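Local coordinates for quinonprotein alcohol dehydrogenase-like protein (Bacteroides thetaiotaomicron VPI-5482, PDB 4R5O) that is of unknown function but binds calcium and joins an immunoglobulin-like beta-sandwich domain to a seven-bladed beta-propeller, at residues 205-210 with 257-262. Sequence-based numbering, arbitrary orientation.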
# COMPACT_ATOMS: atom_id res chain seq x y z
N ILE A 205 -7.98 19.06 -11.55
CA ILE A 205 -8.17 17.67 -12.00
C ILE A 205 -7.22 17.35 -13.15
O ILE A 205 -7.19 18.05 -14.18
CB ILE A 205 -9.64 17.36 -12.44
CG1 ILE A 205 -10.66 17.79 -11.36
CG2 ILE A 205 -9.80 15.88 -12.84
CD1 ILE A 205 -12.05 17.83 -11.81
N ARG A 206 -6.49 16.24 -12.99
CA ARG A 206 -5.59 15.68 -13.99
C ARG A 206 -6.00 14.28 -14.34
O ARG A 206 -6.24 13.49 -13.43
CB ARG A 206 -4.13 15.68 -13.51
CG ARG A 206 -3.59 17.01 -13.12
CD ARG A 206 -2.39 16.77 -12.27
NE ARG A 206 -1.75 18.01 -11.84
CZ ARG A 206 -0.75 18.58 -12.48
NH1 ARG A 206 -0.27 18.04 -13.61
NH2 ARG A 206 -0.21 19.70 -12.02
N ARG A 207 -6.08 13.96 -15.64
CA ARG A 207 -6.32 12.59 -16.09
C ARG A 207 -5.00 11.95 -16.30
O ARG A 207 -4.16 12.54 -16.95
CB ARG A 207 -7.19 12.54 -17.36
CG ARG A 207 -7.48 11.10 -17.83
CD ARG A 207 -8.28 11.03 -19.11
NE ARG A 207 -7.60 11.68 -20.24
CZ ARG A 207 -7.92 12.87 -20.74
NH1 ARG A 207 -8.96 13.54 -20.26
NH2 ARG A 207 -7.23 13.38 -21.75
N ILE A 208 -4.80 10.77 -15.76
CA ILE A 208 -3.54 10.04 -15.96
C ILE A 208 -3.86 8.72 -16.73
O ILE A 208 -4.86 8.05 -16.44
CB ILE A 208 -2.76 9.79 -14.61
CG1 ILE A 208 -1.37 9.13 -14.88
CG2 ILE A 208 -3.60 9.04 -13.54
CD1 ILE A 208 -0.33 9.34 -13.81
N ASP A 209 -3.04 8.41 -17.75
CA ASP A 209 -3.13 7.16 -18.51
C ASP A 209 -2.40 6.11 -17.70
O ASP A 209 -1.22 6.29 -17.41
CB ASP A 209 -2.55 7.34 -19.93
CG ASP A 209 -2.68 6.14 -20.86
OD1 ASP A 209 -2.17 5.05 -20.50
OD2 ASP A 209 -3.18 6.32 -21.98
N LEU A 210 -3.07 5.04 -17.29
CA LEU A 210 -2.47 4.03 -16.39
C LEU A 210 -1.45 3.10 -17.13
O LEU A 210 -0.81 2.28 -16.46
CB LEU A 210 -3.56 3.18 -15.72
CG LEU A 210 -4.53 3.97 -14.81
CD1 LEU A 210 -5.58 3.08 -14.22
CD2 LEU A 210 -3.80 4.69 -13.70
N ILE A 257 -12.79 11.34 -19.22
CA ILE A 257 -11.92 10.55 -20.11
C ILE A 257 -11.66 11.32 -21.43
O ILE A 257 -10.52 11.31 -21.91
CB ILE A 257 -12.54 9.16 -20.38
CG1 ILE A 257 -12.44 8.28 -19.10
CG2 ILE A 257 -11.87 8.46 -21.57
CD1 ILE A 257 -13.15 6.96 -19.12
N ALA A 258 -12.68 12.00 -21.97
CA ALA A 258 -12.65 12.72 -23.26
C ALA A 258 -12.09 14.15 -23.18
O ALA A 258 -11.66 14.69 -24.20
CB ALA A 258 -14.06 12.79 -23.81
N ALA A 259 -12.17 14.79 -22.01
CA ALA A 259 -11.75 16.17 -21.79
C ALA A 259 -10.28 16.42 -22.22
O ALA A 259 -9.38 15.67 -21.85
CB ALA A 259 -11.91 16.53 -20.32
N LYS A 260 -10.08 17.49 -23.00
CA LYS A 260 -8.75 17.94 -23.45
C LYS A 260 -8.18 18.90 -22.41
O LYS A 260 -8.92 19.35 -21.53
CB LYS A 260 -8.84 18.60 -24.85
CG LYS A 260 -9.29 17.69 -26.00
CD LYS A 260 -9.65 18.52 -27.23
CE LYS A 260 -10.29 17.71 -28.34
NZ LYS A 260 -10.83 18.57 -29.45
N GLU A 261 -6.88 19.25 -22.51
CA GLU A 261 -6.21 20.18 -21.60
C GLU A 261 -7.03 21.48 -21.48
O GLU A 261 -7.33 22.12 -22.50
CB GLU A 261 -4.77 20.46 -22.09
CG GLU A 261 -3.97 21.40 -21.19
CD GLU A 261 -2.56 21.75 -21.64
OE1 GLU A 261 -1.96 20.98 -22.44
OE2 GLU A 261 -2.02 22.77 -21.15
N GLY A 262 -7.43 21.80 -20.25
CA GLY A 262 -8.20 22.99 -19.93
C GLY A 262 -9.71 22.87 -20.02
O GLY A 262 -10.41 23.72 -19.45
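Arg-207 reaches from strand 204-209 to the carbonyl end of helix 253-258, meeting the backbone of Ile-257 and Ala-259. Its CB leaves the strand toward the helix end, and CG, anti to the backbone N (chi1 -179°), carries the chain on in that direction. Along the way the side chain also touches Tyr-197, Val-216 and Ile-218 on the two neighbouring strands of its own sheet. CD is the first atom to arrive, 3.6 Å from Ile-257 O. A bend at chi3 (60°) then turns the head group across the end of the helix. NE passes 3.4 Å from Ile-257 O, but at a poor angle for a hydrogen bond; this oxygen instead sits over one face of the guanidinium, 3.0 Å above its plane and displaced toward the rim, with CZ 3.2 Å from Ile-257 O. At the edge of the group, NH1 donates to Ala-259 O at 2.7 Å (N-H...O 157°), with the oxygen in the guanidinium plane and offering a lone pair. Ala-259 O also accepts a weak bond from NH2 at 3.1 Å, while NH1 also bonds to Leu-256 O. The positive group thus faces the helix end where carbonyls gather, probably a favourable electrostatic setting. A leucine in its place has no N-H to offer Ala-259 O or Leu-256 O, and the end of the helix would probably be held less firmly to the strand. The arrangement is a contact between adjacent blades of the beta-propeller, tying a strand of one four-stranded sheet to the end of helix 253-258 and the first residue of the loop after it, in the next blade.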